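Local coordinates for T9SS C-terminal target domain-containing protein (Bacteroides cellulosilyticus, PDB 5JVK) that is a family 39 glycoside hydrolase that probably hydrolyses O-glycosidic bonds in carbohydrates, at residues 16-21 with 90-96; 41-45 with 63-69; 124-130 with 405-409. All coordinates share one frame; numbering follows the deposited sequence.

Interaction 1. Residues 16-21 with 90-96; sequences VLVSTD and NYAVVPE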
ATOM      1  N   VAL A  16     -17.047  -0.301  11.245  1.00 30.93           N
ATOM      2  CA  VAL A  16     -16.583   0.017   9.902  1.00 29.96           C
ATOM      3  C   VAL A  16     -16.913   1.486   9.606  1.00 29.50           C
ATOM      4  O   VAL A  16     -18.078   1.832   9.398  1.00 29.77           O
ATOM      5  CB  VAL A  16     -17.250  -0.913   8.860  1.00 29.91           C
ATOM      6  CG1 VAL A  16     -16.807  -0.564   7.443  1.00 29.84           C
ATOM      7  CG2 VAL A  16     -16.945  -2.373   9.180  1.00 30.02           C
ATOM      8  N   LEU A  17     -15.884   2.338   9.589  1.00 28.64           N
ATOM      9  CA  LEU A  17     -16.035   3.773   9.285  1.00 27.69           C
ATOM     10  C   LEU A  17     -15.693   4.105   7.817  1.00 26.94           C
ATOM     11  O   LEU A  17     -15.256   5.215   7.501  1.00 26.54           O
ATOM     12  CB  LEU A  17     -15.178   4.604  10.257  1.00 27.50           C
ATOM     13  CG  LEU A  17     -15.579   4.522  11.738  1.00 27.61           C
ATOM     14  CD1 LEU A  17     -14.468   5.035  12.643  1.00 27.62           C
ATOM     15  CD2 LEU A  17     -16.872   5.282  12.008  1.00 27.50           C
ATOM     16  N   VAL A  18     -15.912   3.135   6.926  1.00 26.27           N
ATOM     17  CA  VAL A  18     -15.704   3.290   5.487  1.00 25.67           C
ATOM     18  C   VAL A  18     -16.921   2.716   4.775  1.00 25.43           C
ATOM     19  O   VAL A  18     -17.415   1.659   5.162  1.00 25.50           O
ATOM     20  CB  VAL A  18     -14.450   2.522   5.025  1.00 25.37           C
ATOM     21  CG1 VAL A  18     -14.279   2.610   3.513  1.00 25.30           C
ATOM     22  CG2 VAL A  18     -13.214   3.048   5.743  1.00 25.41           C
ATOM     23  N   SER A  19     -17.386   3.393   3.727  1.00 25.03           N
ATOM     24  CA  SER A  19     -18.548   2.930   2.967  1.00 25.11           C
ATOM     25  C   SER A  19     -18.420   3.296   1.488  1.00 25.12           C
ATOM     26  O   SER A  19     -18.097   4.438   1.158  1.00 25.06           O
ATOM     27  CB  SER A  19     -19.828   3.526   3.568  1.00 25.05           C
ATOM     28  OG  SER A  19     -20.992   3.069   2.902  1.00 24.76           O
ATOM     29  N   THR A  20     -18.676   2.327   0.608  1.00 25.21           N
ATOM     30  CA  THR A  20     -18.620   2.560  -0.838  1.00 25.60           C
ATOM     31  C   THR A  20     -19.863   3.306  -1.329  1.00 26.38           C
ATOM     32  O   THR A  20     -20.959   3.128  -0.784  1.00 26.40           O
ATOM     33  CB  THR A  20     -18.482   1.247  -1.638  1.00 25.41           C
ATOM     34  OG1 THR A  20     -19.615   0.406  -1.398  1.00 25.28           O
ATOM     35  CG2 THR A  20     -17.207   0.509  -1.250  1.00 25.40           C
ATOM     36  N   ASP A  21     -19.671   4.153  -2.344  1.00 27.00           N
ATOM     37  CA  ASP A  21     -20.758   4.840  -3.060  1.00 27.46           C
ATOM     38  C   ASP A  21     -21.471   5.908  -2.215  1.00 27.68           C
ATOM     39  O   ASP A  21     -21.315   5.969  -0.995  1.00 26.99           O
ATOM     40  CB  ASP A  21     -21.774   3.810  -3.605  1.00 27.72           C
ATOM     41  CG  ASP A  21     -22.487   4.269  -4.884  1.00 28.34           C
ATOM     42  OD1 ASP A  21     -22.298   5.422  -5.336  1.00 28.48           O
ATOM     43  OD2 ASP A  21     -23.254   3.455  -5.442  1.00 28.87           O
ATOM     44  N   ASN A  90     -13.325  10.228  11.830  1.00 31.71           N
ATOM     45  CA  ASN A  90     -13.417  10.422  10.385  1.00 30.15           C
ATOM     46  C   ASN A  90     -14.214   9.293   9.736  1.00 29.30           C
ATOM     47  O   ASN A  90     -14.322   8.193  10.289  1.00 28.75           O
ATOM     48  CB  ASN A  90     -12.021  10.533   9.773  1.00 29.81           C
ATOM     49  CG  ASN A  90     -11.301  11.796  10.204  1.00 29.39           C
ATOM     50  OD1 ASN A  90     -10.384  11.751  11.024  1.00 29.28           O
ATOM     51  ND2 ASN A  90     -11.722  12.935   9.662  1.00 29.08           N
ATOM     52  N   TYR A  91     -14.780   9.593   8.568  1.00 28.25           N
ATOM     53  CA  TYR A  91     -15.622   8.661   7.823  1.00 27.19           C
ATOM     54  C   TYR A  91     -15.350   8.818   6.327  1.00 26.48           C
ATOM     55  O   TYR A  91     -15.513   9.904   5.769  1.00 25.70           O
ATOM     56  CB  TYR A  91     -17.096   8.927   8.137  1.00 27.34           C
ATOM     57  CG  TYR A  91     -18.033   7.825   7.696  1.00 27.25           C
ATOM     58  CD1 TYR A  91     -18.179   6.663   8.456  1.00 27.16           C
ATOM     59  CD2 TYR A  91     -18.779   7.944   6.524  1.00 27.43           C
ATOM     60  CE1 TYR A  91     -19.038   5.649   8.057  1.00 27.38           C
ATOM     61  CE2 TYR A  91     -19.640   6.933   6.115  1.00 27.50           C
ATOM     62  CZ  TYR A  91     -19.766   5.789   6.884  1.00 27.44           C
ATOM     63  OH  TYR A  91     -20.619   4.789   6.480  1.00 27.23           O
ATOM     64  N   ALA A  92     -14.930   7.728   5.690  1.00 26.16           N
ATOM     65  CA  ALA A  92     -14.529   7.741   4.286  1.00 26.23           C
ATOM     66  C   ALA A  92     -15.656   7.205   3.408  1.00 26.45           C
ATOM     67  O   ALA A  92     -16.009   6.028   3.498  1.00 27.03           O
ATOM     68  CB  ALA A  92     -13.266   6.910   4.099  1.00 26.05           C
ATOM     69  N   VAL A  93     -16.224   8.077   2.573  1.00 26.39           N
ATOM     70  CA  VAL A  93     -17.189   7.678   1.547  1.00 26.42           C
ATOM     71  C   VAL A  93     -16.437   7.566   0.213  1.00 26.52           C
ATOM     72  O   VAL A  93     -16.231   8.564  -0.484  1.00 26.31           O
ATOM     73  CB  VAL A  93     -18.369   8.674   1.452  1.00 26.25           C
ATOM     74  CG1 VAL A  93     -19.386   8.205   0.417  1.00 26.01           C
ATOM     75  CG2 VAL A  93     -19.026   8.835   2.819  1.00 26.28           C
ATOM     76  N   VAL A  94     -16.037   6.339  -0.124  1.00 26.74           N
ATOM     77  CA  VAL A  94     -15.124   6.071  -1.250  1.00 27.05           C
ATOM     78  C   VAL A  94     -15.875   5.564  -2.483  1.00 27.76           C
ATOM     79  O   VAL A  94     -16.997   5.071  -2.353  1.00 27.73           O
ATOM     80  CB  VAL A  94     -14.015   5.053  -0.861  1.00 26.56           C
ATOM     81  CG1 VAL A  94     -13.288   5.511   0.395  1.00 26.48           C
ATOM     82  CG2 VAL A  94     -14.563   3.637  -0.694  1.00 26.46           C
ATOM     83  N   PRO A  95     -15.262   5.683  -3.684  1.00 28.59           N
ATOM     84  CA  PRO A  95     -15.901   5.112  -4.872  1.00 29.33           C
ATOM     85  C   PRO A  95     -15.888   3.589  -4.844  1.00 30.35           C
ATOM     86  O   PRO A  95     -14.947   2.992  -4.329  1.00 30.01           O
ATOM     87  CB  PRO A  95     -15.041   5.637  -6.028  1.00 29.05           C
ATOM     88  CG  PRO A  95     -13.718   5.921  -5.417  1.00 28.92           C
ATOM     89  CD  PRO A  95     -14.017   6.396  -4.029  1.00 28.71           C
ATOM     90  N   GLU A  96     -16.938   2.979  -5.385  1.00 32.50           N
ATOM     91  CA  GLU A  96     -17.044   1.525  -5.460  1.00 33.84           C
ATOM     92  C   GLU A  96     -16.246   1.038  -6.668  1.00 33.84           C
ATOM     93  O   GLU A  96     -16.414   1.561  -7.772  1.00 32.93           O
ATOM     94  CB  GLU A  96     -18.510   1.110  -5.583  1.00 35.10           C
ATOM     95  CG  GLU A  96     -18.779  -0.352  -5.273  1.00 36.47           C
ATOM     96  CD  GLU A  96     -20.258  -0.700  -5.343  1.00 38.06           C
ATOM     97  OE1 GLU A  96     -21.078   0.004  -4.704  1.00 38.82           O
ATOM     98  OE2 GLU A  96     -20.601  -1.683  -6.035  1.00 38.91           O
TER
HETATM   99  O   HOH W   1     -20.186   2.268   7.348  1.00 33.98           O
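With CG of Tyr91 anti to its own backbone N (chi1 -166°), the phenol is swung across the start of the neighbouring strand, where CD1 packs on Leu17 CD2 and the hydroxyl reaches Ser19. Ser19 OG (chi1 -178°) is hydrogen-bonded to Lys25 NZ, and CB is the Ser19 atom nearest Tyr91 OH, at 3.3 Å. The ring lies obliquely against the backbone from Leu17 to Ser19, and a water ties its hydroxyl to Val16 O, 3.0 Å from that water. Beneath the ring, strand 18-20 runs parallel to strand 83-94 and forms one edge of a mixed five-stranded sheet. Their alternating bonds are Ala92 N to Leu17 O, Ser19 N to Ala92 O at 3.0 Å, Val94 N to Ser19 O, and Asp21 N to Val94 O at 2.8 Å. On the face opposite Ser19 and Val93, beta-branched Val18, Thr20 and Val94 suit extended backbone; Ala92 and Val94 touch helix 403-415, Thr20 helix 118-127, and Val18 both. A leucine in place of Tyr91 would probably leave the water without its phenol partner and Ser19 CB without its cover. Past the strand ends, Asp21 OD2 and Glu96 OE1 come within 4.1 Å, their carboxylate planes 81° apart. This may slightly raise their proton affinity, though both residues are exposed and the Lys25 amine beside Asp21 would offset it. Cohesion thus comes from backbone bonds and apolar packing, including Glu96 CB and CG on Thr20 CB, while the two carboxylates offer each other no attraction.

Interaction 2. Residues 41-45 with 63-69; sequences KLVRY and IDVTELG
Arg44 and Glu67 meet in a salt bridge, and Leu42 packs on Ile63 and Val65, where two sheets of the N-terminal beta domain lie face to face as a beta sandwich: strand 37-44 belongs to the mixed sheet, strand 60-65 to the antiparallel one. In the apolar half, Leu42 CD1 fits between Ile63 CD1 at 3.8 Å and Val65 CG2 at 3.7 Å, one methyl serving both neighbours; branched aliphatic residues suit such an interior. Where strand 60-65 gives way to the turn, the guanidinium of Arg44 takes over. A bend at chi3 (69°) brings NH1 and NH2 to the 66-68 loop, within reach of Glu67 OE1. NH1 donates to that oxygen at 2.8 Å, meeting it from above the carboxylate plane, while NH2 adds a weak bond to the same atom; the two flat groups are turned 67° apart. NH1 gives its other bond to Leu68 O, 3.1 Å away, with the oxygen only 4° out of the guanidinium plane. Gly69, whose CA is 4.1 Å from Arg44 CD, has backbone angles that call for glycine, and a CB there would also clash with that CD. Farther out, the hydroxyl of Tyr71 bonds to Glu67 O in the turn backbone. A second acid shares the positive charge and helps fix the group's rotation, through a salt bridge from Arg44 NH2 to Asp47 OD2.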
ATOM      1  N   LYS A  41     -23.044  15.249  12.345  1.00 40.90           N
ATOM      2  CA  LYS A  41     -22.671  16.099  11.211  1.00 39.82           C
ATOM      3  C   LYS A  41     -21.485  15.470  10.487  1.00 37.97           C
ATOM      4  O   LYS A  41     -20.449  15.224  11.107  1.00 37.96           O
ATOM      5  CB  LYS A  41     -22.271  17.492  11.696  1.00 40.98           C
ATOM      6  CG  LYS A  41     -23.433  18.385  12.099  1.00 42.50           C
ATOM      7  CD  LYS A  41     -22.954  19.735  12.620  1.00 43.67           C
ATOM      8  CE  LYS A  41     -22.534  20.675  11.497  1.00 44.74           C
ATOM      9  NZ  LYS A  41     -21.730  21.825  11.997  1.00 45.44           N
ATOM     10  N   LEU A  42     -21.644  15.209   9.188  1.00 35.65           N
ATOM     11  CA  LEU A  42     -20.548  14.747   8.329  1.00 33.67           C
ATOM     12  C   LEU A  42     -20.057  15.924   7.501  1.00 32.40           C
ATOM     13  O   LEU A  42     -20.777  16.393   6.628  1.00 32.31           O
ATOM     14  CB  LEU A  42     -21.010  13.621   7.401  1.00 33.27           C
ATOM     15  CG  LEU A  42     -21.229  12.253   8.050  1.00 33.18           C
ATOM     16  CD1 LEU A  42     -22.015  11.349   7.112  1.00 33.45           C
ATOM     17  CD2 LEU A  42     -19.911  11.603   8.442  1.00 33.08           C
ATOM     18  N   VAL A  43     -18.831  16.377   7.776  1.00 31.41           N
ATOM     19  CA  VAL A  43     -18.238  17.559   7.137  1.00 30.30           C
ATOM     20  C   VAL A  43     -17.060  17.150   6.246  1.00 29.54           C
ATOM     21  O   VAL A  43     -16.084  16.576   6.729  1.00 28.88           O
ATOM     22  CB  VAL A  43     -17.738  18.568   8.195  1.00 30.39           C
ATOM     23  CG1 VAL A  43     -17.379  19.896   7.540  1.00 30.32           C
ATOM     24  CG2 VAL A  43     -18.787  18.770   9.285  1.00 30.50           C
ATOM     25  N   ARG A  44     -17.152  17.470   4.956  1.00 29.01           N
ATOM     26  CA  ARG A  44     -16.153  17.056   3.964  1.00 28.64           C
ATOM     27  C   ARG A  44     -14.874  17.889   4.059  1.00 28.97           C
ATOM     28  O   ARG A  44     -14.930  19.085   4.350  1.00 29.74           O
ATOM     29  CB  ARG A  44     -16.734  17.174   2.551  1.00 28.02           C
ATOM     30  CG  ARG A  44     -15.846  16.592   1.462  1.00 27.39           C
ATOM     31  CD  ARG A  44     -16.607  16.266   0.187  1.00 26.73           C
ATOM     32  NE  ARG A  44     -17.068  17.453  -0.529  1.00 26.15           N
ATOM     33  CZ  ARG A  44     -17.701  17.434  -1.703  1.00 26.16           C
ATOM     34  NH1 ARG A  44     -17.965  16.284  -2.323  1.00 26.60           N
ATOM     35  NH2 ARG A  44     -18.078  18.573  -2.274  1.00 26.04           N
ATOM     36  N   TYR A  45     -13.731  17.252   3.806  1.00 28.62           N
ATOM     37  CA  TYR A  45     -12.435  17.941   3.792  1.00 28.82           C
ATOM     38  C   TYR A  45     -12.408  18.994   2.675  1.00 28.68           C
ATOM     39  O   TYR A  45     -12.950  18.770   1.585  1.00 27.89           O
ATOM     40  CB  TYR A  45     -11.285  16.924   3.624  1.00 29.01           C
ATOM     41  CG  TYR A  45      -9.889  17.510   3.523  1.00 29.45           C
ATOM     42  CD1 TYR A  45      -9.423  18.064   2.325  1.00 29.55           C
ATOM     43  CD2 TYR A  45      -9.019  17.482   4.614  1.00 29.60           C
ATOM     44  CE1 TYR A  45      -8.150  18.599   2.228  1.00 29.63           C
ATOM     45  CE2 TYR A  45      -7.741  18.011   4.522  1.00 29.72           C
ATOM     46  CZ  TYR A  45      -7.313  18.566   3.327  1.00 29.92           C
ATOM     47  OH  TYR A  45      -6.048  19.098   3.230  1.00 30.75           O
ATOM     48  N   ILE A  63     -27.361   9.016   7.917  1.00 37.61           N
ATOM     49  CA  ILE A  63     -27.197  10.310   7.239  1.00 36.76           C
ATOM     50  C   ILE A  63     -27.146  10.101   5.725  1.00 36.04           C
ATOM     51  O   ILE A  63     -26.420   9.234   5.240  1.00 35.70           O
ATOM     52  CB  ILE A  63     -25.915  11.045   7.704  1.00 36.99           C
ATOM     53  CG1 ILE A  63     -25.882  11.133   9.239  1.00 37.27           C
ATOM     54  CG2 ILE A  63     -25.835  12.444   7.085  1.00 36.99           C
ATOM     55  CD1 ILE A  63     -24.683  11.856   9.815  1.00 37.30           C
ATOM     56  N   ASP A  64     -27.915  10.911   4.995  1.00 35.57           N
ATOM     57  CA  ASP A  64     -27.950  10.871   3.531  1.00 35.10           C
ATOM     58  C   ASP A  64     -26.752  11.629   2.956  1.00 33.57           C
ATOM     59  O   ASP A  64     -26.664  12.849   3.095  1.00 33.26           O
ATOM     60  CB  ASP A  64     -29.245  11.501   2.998  1.00 36.18           C
ATOM     61  CG  ASP A  64     -30.493  10.740   3.421  1.00 37.27           C
ATOM     62  OD1 ASP A  64     -30.593   9.536   3.105  1.00 36.93           O
ATOM     63  OD2 ASP A  64     -31.385  11.355   4.050  1.00 37.93           O
ATOM     64  N   VAL A  65     -25.842  10.900   2.311  1.00 31.83           N
ATOM     65  CA  VAL A  65     -24.620  11.469   1.739  1.00 30.49           C
ATOM     66  C   VAL A  65     -24.733  11.440   0.216  1.00 29.96           C
ATOM     67  O   VAL A  65     -24.747  10.367  -0.383  1.00 30.10           O
ATOM     68  CB  VAL A  65     -23.379  10.680   2.205  1.00 30.03           C
ATOM     69  CG1 VAL A  65     -22.105  11.240   1.583  1.00 29.81           C
ATOM     70  CG2 VAL A  65     -23.290  10.692   3.728  1.00 29.99           C
ATOM     71  N   THR A  66     -24.816  12.623  -0.393  1.00 29.25           N
ATOM     72  CA  THR A  66     -25.049  12.775  -1.837  1.00 28.96           C
ATOM     73  C   THR A  66     -23.786  12.844  -2.708  1.00 28.52           C
ATOM     74  O   THR A  66     -23.889  12.775  -3.937  1.00 28.66           O
ATOM     75  CB  THR A  66     -25.883  14.039  -2.132  1.00 29.08           C
ATOM     76  OG1 THR A  66     -25.118  15.209  -1.816  1.00 29.54           O
ATOM     77  CG2 THR A  66     -27.176  14.039  -1.324  1.00 29.04           C
ATOM     78  N   GLU A  67     -22.617  13.006  -2.085  1.00 27.75           N
ATOM     79  CA  GLU A  67     -21.337  13.078  -2.803  1.00 26.84           C
ATOM     80  C   GLU A  67     -20.248  12.299  -2.073  1.00 25.64           C
ATOM     81  O   GLU A  67     -20.273  12.178  -0.849  1.00 25.35           O
ATOM     82  CB  GLU A  67     -20.882  14.532  -2.948  1.00 27.11           C
ATOM     83  CG  GLU A  67     -21.688  15.375  -3.921  1.00 27.39           C
ATOM     84  CD  GLU A  67     -21.133  16.786  -4.063  1.00 28.05           C
ATOM     85  OE1 GLU A  67     -19.896  16.939  -4.184  1.00 28.90           O
ATOM     86  OE2 GLU A  67     -21.929  17.750  -4.058  1.00 28.18           O
ATOM     87  N   LEU A  68     -19.281  11.797  -2.837  1.00 24.84           N
ATOM     88  CA  LEU A  68     -18.114  11.111  -2.275  1.00 24.20           C
ATOM     89  C   LEU A  68     -17.212  12.090  -1.522  1.00 23.65           C
ATOM     90  O   LEU A  68     -17.224  13.302  -1.782  1.00 22.95           O
ATOM     91  CB  LEU A  68     -17.299  10.424  -3.380  1.00 24.02           C
ATOM     92  CG  LEU A  68     -17.977   9.322  -4.195  1.00 23.91           C
ATOM     93  CD1 LEU A  68     -17.023   8.792  -5.251  1.00 23.76           C
ATOM     94  CD2 LEU A  68     -18.458   8.197  -3.292  1.00 23.98           C
ATOM     95  N   GLY A  69     -16.434  11.552  -0.587  1.00 23.01           N
ATOM     96  CA  GLY A  69     -15.465  12.347   0.140  1.00 22.55           C
ATOM     97  C   GLY A  69     -14.930  11.712   1.403  1.00 22.41           C
ATOM     98  O   GLY A  69     -15.428  10.687   1.862  1.00 22.17           O
TER

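Interaction 3. Residues 124-130 with 405-409; sequences LIRMAGF and YQAAA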
ATOM      1  N   LEU A 124     -11.928  -3.740   4.984  1.00 31.62           N
ATOM      2  CA  LEU A 124     -11.353  -2.394   4.891  1.00 30.50           C
ATOM      3  C   LEU A 124     -10.197  -2.323   3.886  1.00 30.11           C
ATOM      4  O   LEU A 124     -10.040  -1.312   3.203  1.00 29.58           O
ATOM      5  CB  LEU A 124     -10.898  -1.902   6.271  1.00 30.27           C
ATOM      6  CG  LEU A 124     -12.022  -1.666   7.289  1.00 30.03           C
ATOM      7  CD1 LEU A 124     -11.504  -1.707   8.716  1.00 30.06           C
ATOM      8  CD2 LEU A 124     -12.724  -0.345   7.024  1.00 30.30           C
ATOM      9  N   ILE A 125      -9.397  -3.388   3.801  1.00 29.65           N
ATOM     10  CA  ILE A 125      -8.342  -3.496   2.785  1.00 29.25           C
ATOM     11  C   ILE A 125      -8.941  -3.540   1.376  1.00 29.30           C
ATOM     12  O   ILE A 125      -8.409  -2.903   0.463  1.00 29.21           O
ATOM     13  CB  ILE A 125      -7.423  -4.728   3.021  1.00 29.08           C
ATOM     14  CG1 ILE A 125      -6.592  -4.536   4.297  1.00 29.04           C
ATOM     15  CG2 ILE A 125      -6.482  -4.955   1.836  1.00 28.98           C
ATOM     16  CD1 ILE A 125      -6.058  -5.820   4.903  1.00 29.03           C
ATOM     17  N   ARG A 126     -10.034  -4.288   1.211  1.00 29.27           N
ATOM     18  CA  ARG A 126     -10.729  -4.408  -0.083  1.00 29.46           C
ATOM     19  C   ARG A 126     -11.245  -3.065  -0.605  1.00 28.72           C
ATOM     20  O   ARG A 126     -11.048  -2.738  -1.777  1.00 29.02           O
ATOM     21  CB  ARG A 126     -11.891  -5.414   0.012  1.00 30.08           C
ATOM     22  CG  ARG A 126     -12.830  -5.465  -1.194  1.00 30.88           C
ATOM     23  CD  ARG A 126     -12.115  -5.829  -2.485  1.00 31.68           C
ATOM     24  NE  ARG A 126     -13.028  -5.801  -3.630  1.00 32.84           N
ATOM     25  CZ  ARG A 126     -13.475  -4.698  -4.241  1.00 33.17           C
ATOM     26  NH1 ARG A 126     -13.100  -3.479  -3.843  1.00 33.66           N
ATOM     27  NH2 ARG A 126     -14.304  -4.815  -5.277  1.00 33.03           N
ATOM     28  N   MET A 127     -11.901  -2.298   0.262  1.00 27.76           N
ATOM     29  CA  MET A 127     -12.478  -1.005  -0.126  1.00 27.43           C
ATOM     30  C   MET A 127     -11.426   0.081  -0.415  1.00 26.68           C
ATOM     31  O   MET A 127     -11.748   1.100  -1.027  1.00 25.96           O
ATOM     32  CB  MET A 127     -13.479  -0.521   0.935  1.00 27.57           C
ATOM     33  CG  MET A 127     -14.743  -1.363   1.009  1.00 27.80           C
ATOM     34  SD  MET A 127     -15.977  -0.714   2.159  1.00 28.33           S
ATOM     35  CE  MET A 127     -15.180  -1.025   3.732  1.00 27.96           C
ATOM     36  N   ALA A 128     -10.188  -0.128   0.041  1.00 26.08           N
ATOM     37  CA  ALA A 128      -9.053   0.730  -0.333  1.00 25.64           C
ATOM     38  C   ALA A 128      -8.514   0.439  -1.742  1.00 25.39           C
ATOM     39  O   ALA A 128      -7.715   1.220  -2.266  1.00 25.31           O
ATOM     40  CB  ALA A 128      -7.933   0.602   0.686  1.00 25.52           C
ATOM     41  N   GLY A 129      -8.921  -0.689  -2.333  1.00 24.67           N
ATOM     42  CA  GLY A 129      -8.601  -1.030  -3.722  1.00 24.29           C
ATOM     43  C   GLY A 129      -7.434  -1.985  -3.910  1.00 23.87           C
ATOM     44  O   GLY A 129      -7.070  -2.287  -5.043  1.00 23.87           O
ATOM     45  N   PHE A 130      -6.854  -2.476  -2.816  1.00 23.48           N
ATOM     46  CA  PHE A 130      -5.676  -3.342  -2.889  1.00 23.36           C
ATOM     47  C   PHE A 130      -6.030  -4.756  -3.355  1.00 23.33           C
ATOM     48  O   PHE A 130      -7.098  -5.280  -3.022  1.00 23.42           O
ATOM     49  CB  PHE A 130      -4.977  -3.415  -1.531  1.00 23.50           C
ATOM     50  CG  PHE A 130      -4.458  -2.090  -1.038  1.00 23.59           C
ATOM     51  CD1 PHE A 130      -3.308  -1.528  -1.590  1.00 23.48           C
ATOM     52  CD2 PHE A 130      -5.109  -1.407  -0.012  1.00 23.45           C
ATOM     53  CE1 PHE A 130      -2.825  -0.308  -1.137  1.00 23.57           C
ATOM     54  CE2 PHE A 130      -4.631  -0.189   0.448  1.00 23.54           C
ATOM     55  CZ  PHE A 130      -3.485   0.363  -0.114  1.00 23.67           C
ATOM     56  N   TYR A 405      -6.142   6.834   3.303  1.00 18.00           N
ATOM     57  CA  TYR A 405      -7.088   5.781   2.945  1.00 18.02           C
ATOM     58  C   TYR A 405      -7.967   6.212   1.772  1.00 18.23           C
ATOM     59  O   TYR A 405      -8.125   5.467   0.804  1.00 18.15           O
ATOM     60  CB  TYR A 405      -7.973   5.403   4.136  1.00 17.87           C
ATOM     61  CG  TYR A 405      -8.860   4.222   3.841  1.00 17.74           C
ATOM     62  CD1 TYR A 405     -10.078   4.386   3.176  1.00 17.73           C
ATOM     63  CD2 TYR A 405      -8.474   2.934   4.196  1.00 17.72           C
ATOM     64  CE1 TYR A 405     -10.886   3.302   2.884  1.00 17.71           C
ATOM     65  CE2 TYR A 405      -9.281   1.843   3.914  1.00 17.80           C
ATOM     66  CZ  TYR A 405     -10.484   2.034   3.254  1.00 17.75           C
ATOM     67  OH  TYR A 405     -11.280   0.956   2.969  1.00 17.89           O
ATOM     68  N   GLN A 406      -8.549   7.404   1.885  1.00 18.55           N
ATOM     69  CA  GLN A 406      -9.398   7.974   0.837  1.00 18.84           C
ATOM     70  C   GLN A 406      -8.626   8.089  -0.476  1.00 18.93           C
ATOM     71  O   GLN A 406      -9.135   7.715  -1.533  1.00 19.17           O
ATOM     72  CB  GLN A 406      -9.906   9.360   1.253  1.00 19.06           C
ATOM     73  CG  GLN A 406     -10.983   9.948   0.346  1.00 19.31           C
ATOM     74  CD  GLN A 406     -12.379   9.415   0.626  1.00 19.48           C
ATOM     75  OE1 GLN A 406     -12.668   8.912   1.712  1.00 19.56           O
ATOM     76  NE2 GLN A 406     -13.261   9.538  -0.362  1.00 19.64           N
ATOM     77  N   ALA A 407      -7.405   8.612  -0.395  1.00 18.97           N
ATOM     78  CA  ALA A 407      -6.533   8.760  -1.567  1.00 18.97           C
ATOM     79  C   ALA A 407      -6.223   7.428  -2.248  1.00 18.81           C
ATOM     80  O   ALA A 407      -6.166   7.367  -3.472  1.00 18.87           O
ATOM     81  CB  ALA A 407      -5.241   9.465  -1.180  1.00 19.14           C
ATOM     82  N   ALA A 408      -6.032   6.375  -1.453  1.00 18.72           N
ATOM     83  CA  ALA A 408      -5.783   5.024  -1.972  1.00 18.74           C
ATOM     84  C   ALA A 408      -6.986   4.453  -2.732  1.00 18.92           C
ATOM     85  O   ALA A 408      -6.833   3.904  -3.825  1.00 18.92           O
ATOM     86  CB  ALA A 408      -5.390   4.086  -0.838  1.00 18.62           C
ATOM     87  N   ALA A 409      -8.172   4.578  -2.145  1.00 19.08           N
ATOM     88  CA  ALA A 409      -9.405   4.097  -2.776  1.00 19.19           C
ATOM     89  C   ALA A 409      -9.690   4.825  -4.088  1.00 19.20           C
ATOM     90  O   ALA A 409     -10.051   4.195  -5.090  1.00 19.19           O
ATOM     91  CB  ALA A 409     -10.583   4.245  -1.825  1.00 19.28           C
TER
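The C-terminal end of helix 118-127, closed by a Schellman motif with Gly129 at positive phi (99°), meets the flank of helix 403-415, the backbones coming as near as 4.2 Å between Ala128 CA and Ala409 CA. Tyr405 carries the polar part. A chi1 of -174° extends its phenol away from its own helix toward Leu124, and OH donates to Leu124 O at 2.6 Å. The acceptor lies in the ring plane at its edge, and the bond falls on a carbonyl lone pair. Met127 CB sits 3.3 Å from the same hydroxyl, while Ala128 CB rests obliquely against the ring, 3.7 Å from CE2. Small residues suit the close approach: Ala409 CB meets Met127 O at 3.4 Å. Ala408 CB touches Phe130 CZ at 4.2 Å, beside strand 106-109. Helix 118-127 follows that first strand of the eight-stranded (beta/alpha) barrel, and helix 403-415 comes after the last, 373-375, its neighbour in the closed barrel; the contact thus joins the chain's first and last helices where the barrel's ends meet. Leu124 O receives only a weak helical bond from Ala128 N; the tyrosine hydroxyl therefore probably supplies much of the hydrogen bonding of this buried carbonyl.

How the interactions relate
From beta sandwich to (beta/alpha) barrel the order is interaction 2, 1, 3; along the chain interaction 2 lies inside the loop closed by interaction 1, and interaction 3 follows both. Interactions 1 and 2 share the mixed sheet, their centres about 10 Å apart, and Val93 N probably bonds to Gly69 O at 2.8 Å, while Leu68 packs on Val93 and Pro95. Interactions 1 and 3 have centres about 9 Å apart: Val18 CG1 lies 3.5 Å from Tyr405 OH, and Gln406 NE2 is 3.1 Å from Val93 O, a probable hydrogen bond joining strand to helix. Interactions 2 and 3, about 18 Å apart between centres, meet at Gly69 and Gln406. Together they describe a domain junction.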